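Local coordinates for protein alpha-L-arabinofuranosidase B (Aspergillus kawachii, PDB 6SXT) that hydrolyses terminal non-reducing alpha-L-arabinofuranosyl linkages in arabinoxylan, L-arabinan and arabinogalactan, and carries an arabinose-binding beta-trefoil domain, at residues C423-L428 against S434-S439. Numbering follows the deposited sequence.
With NAG (2-acetamido-2-deoxy-beta-D-glucopyranose), chain D.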
loop_
_atom_site.group_PDB
_atom_site.type_symbol
_atom_site.label_atom_id
_atom_site.label_comp_id
_atom_site.label_asym_id
_atom_site.label_seq_id
_atom_site.Cartn_x
_atom_site.Cartn_y
_atom_site.Cartn_z
ATOM N N CYS A 423 -2.488 -3.685 -14.162
ATOM C CA CYS A 423 -1.088 -4.009 -14.419
ATOM C C CYS A 423 -1.009 -5.424 -14.945
ATOM O O CYS A 423 -1.415 -6.363 -14.263
ATOM C CB CYS A 423 -0.277 -3.894 -13.143
ATOM S SG CYS A 423 -0.358 -2.214 -12.412
ATOM N N PRO A 424 -0.566 -5.640 -16.203
ATOM C CA PRO A 424 -0.488 -6.981 -16.747
ATOM C C PRO A 424 0.525 -7.777 -15.919
ATOM O O PRO A 424 1.597 -7.240 -15.537
ATOM C CB PRO A 424 -0.033 -6.798 -18.184
ATOM C CG PRO A 424 -0.421 -5.362 -18.488
ATOM C CD PRO A 424 -0.242 -4.610 -17.193
ATOM N N GLN A 425 0.171 -9.035 -15.755
ATOM C CA GLN A 425 1.029 -10.016 -15.049
ATOM C C GLN A 425 1.033 -11.286 -15.891
ATOM O O GLN A 425 -0.049 -11.678 -16.414
ATOM C CB GLN A 425 0.445 -10.261 -13.672
ATOM C CG GLN A 425 1.336 -11.156 -12.802
ATOM C CD GLN A 425 0.822 -11.373 -11.413
ATOM O OE1 GLN A 425 0.104 -10.543 -10.825
ATOM N NE2 GLN A 425 1.240 -12.502 -10.817
ATOM N N ALA A 426 2.157 -11.950 -16.025
ATOM C CA ALA A 426 2.173 -13.257 -16.705
ATOM C C ALA A 426 1.019 -14.096 -16.149
ATOM O O ALA A 426 0.877 -14.275 -14.933
ATOM C CB ALA A 426 3.536 -13.898 -16.495
ATOM N N ALA A 427 0.173 -14.694 -17.009
ATOM C CA ALA A 427 -1.040 -15.364 -16.552
ATOM C C ALA A 427 -0.728 -16.413 -15.487
ATOM O O ALA A 427 0.234 -17.198 -15.642
ATOM C CB ALA A 427 -1.785 -16.028 -17.701
ATOM N N LEU A 428 -1.564 -16.482 -14.483
ATOM C CA LEU A 428 -1.370 -17.460 -13.396
ATOM C C LEU A 428 -1.428 -18.893 -13.933
ATOM O O LEU A 428 -0.784 -19.770 -13.336
ATOM C CB LEU A 428 -2.346 -17.248 -12.268
ATOM C CG LEU A 428 -2.285 -15.899 -11.563
ATOM C CD1 LEU A 428 -3.098 -15.959 -10.272
ATOM C CD2 LEU A 428 -0.876 -15.438 -11.289
ATOM N N SER A 434 -2.741 -12.068 -16.835
ATOM C CA SER A 434 -3.669 -11.766 -15.746
ATOM C C SER A 434 -3.611 -10.244 -15.564
ATOM O O SER A 434 -2.507 -9.684 -15.562
ATOM C CB SER A 434 -3.364 -12.506 -14.468
ATOM O OG SER A 434 -3.451 -13.925 -14.700
ATOM N N LEU A 435 -4.726 -9.601 -15.296
ATOM C CA LEU A 435 -4.738 -8.128 -15.197
ATOM C C LEU A 435 -5.005 -7.743 -13.742
ATOM O O LEU A 435 -6.128 -7.897 -13.220
ATOM C CB LEU A 435 -5.832 -7.589 -16.143
ATOM C CG LEU A 435 -5.518 -7.803 -17.623
ATOM C CD1 LEU A 435 -6.717 -7.389 -18.487
ATOM C CD2 LEU A 435 -4.318 -6.995 -18.006
ATOM N N ARG A 436 -3.935 -7.312 -13.049
ATOM C CA ARG A 436 -4.014 -7.021 -11.610
ATOM C C ARG A 436 -4.466 -5.574 -11.415
ATOM O O ARG A 436 -3.940 -4.702 -12.047
ATOM C CB ARG A 436 -2.619 -7.212 -10.998
ATOM C CG ARG A 436 -2.610 -7.193 -9.479
ATOM C CD ARG A 436 -1.251 -7.515 -8.874
ATOM N NE ARG A 436 -0.325 -6.476 -9.249
ATOM C CZ ARG A 436 0.634 -6.560 -10.189
ATOM N NH1 ARG A 436 0.854 -7.674 -10.863
ATOM N NH2 ARG A 436 1.376 -5.489 -10.488
ATOM N N SER A 437 -5.384 -5.332 -10.506
ATOM C CA SER A 437 -5.796 -3.967 -10.142
ATOM C C SER A 437 -4.576 -3.223 -9.601
ATOM O O SER A 437 -3.955 -3.728 -8.664
ATOM C CB SER A 437 -6.911 -3.963 -9.188
ATOM O OG SER A 437 -7.128 -2.656 -8.641
ATOM N N TRP A 438 -4.261 -2.044 -10.134
ATOM C CA TRP A 438 -3.212 -1.204 -9.531
ATOM C C TRP A 438 -3.635 -0.750 -8.152
ATOM O O TRP A 438 -2.811 -0.776 -7.211
ATOM C CB TRP A 438 -2.943 0.005 -10.422
ATOM C CG TRP A 438 -1.919 0.909 -9.811
ATOM C CD1 TRP A 438 -0.563 0.763 -9.858
ATOM C CD2 TRP A 438 -2.179 2.008 -8.939
ATOM N NE1 TRP A 438 0.034 1.716 -9.084
ATOM C CE2 TRP A 438 -0.927 2.495 -8.509
ATOM C CE3 TRP A 438 -3.337 2.614 -8.474
ATOM C CZ2 TRP A 438 -0.811 3.561 -7.621
ATOM C CZ3 TRP A 438 -3.230 3.679 -7.615
ATOM C CH2 TRP A 438 -1.986 4.115 -7.146
ATOM N N SER A 439 -4.892 -0.329 -7.956
ATOM C CA SER A 439 -5.278 0.299 -6.690
ATOM C C SER A 439 -5.565 -0.778 -5.611
ATOM O O SER A 439 -5.406 -0.483 -4.420
ATOM C CB SER A 439 -6.426 1.233 -6.873
ATOM O OG SER A 439 -7.560 0.537 -7.346
HETATM C C1 NAG D . 2.945 -20.438 -14.238
HETATM C C2 NAG D . 2.614 -21.452 -15.326
HETATM C C3 NAG D . 3.656 -21.379 -16.458
HETATM C C4 NAG D . 3.841 -19.931 -16.941
HETATM C C5 NAG D . 3.923 -18.933 -15.789
HETATM C C6 NAG D . 3.826 -17.467 -16.282
HETATM C C7 NAG D . 1.312 -23.338 -14.427
HETATM C C8 NAG D . 1.345 -24.679 -13.780
HETATM N N2 NAG D . 2.496 -22.799 -14.760
HETATM O O3 NAG D . 3.295 -22.244 -17.584
HETATM O O4 NAG D . 4.954 -19.832 -17.836
HETATM O O5 NAG D . 2.896 -19.112 -14.797
HETATM O O6 NAG D . 2.591 -17.277 -17.036
HETATM O O7 NAG D . 0.249 -22.758 -14.653
HETATM O O HOH W 1 2.745 -7.735 -13.019
#
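OE1 of Q425 is gripped twice, by NH1 of R436 at 3.0 Å and by the hydroxyl of Y444. The amide oxygen lies almost in the guanidinium plane, whereas NH1 stands above the amide's own carbonyl plane, the two flat groups being turned 49° apart. R436 folds back over the paired strand through a bend at chi3 (65°), which brings NH2 within 3.5 Å of C423 CB, while a water ties NH1 to P424 O and L322 O takes up NH2. The backbones pair as an antiparallel hairpin: C423 and R436 form one hydrogen-bonded pair, Q425 and S434 another, with S434 N to Q425 O at 2.8 Å. S434 OG receives the N-H of L428 (3.2 Å), where the chain has left the strand, and also bonds V473 O; nearby, A427 O accepts a bond from O6 of the N-glycan sugar. SG of C423, in disulfide linkage with C385, meets the edge of the W438 indole, 3.9 Å from CD1. On the opposite face, P424 and L435 pack against strand 386-390, and L435 also touches strand 444-448, within the beta-trefoil arabinose-binding domain, with L428 resting on helix 469-472.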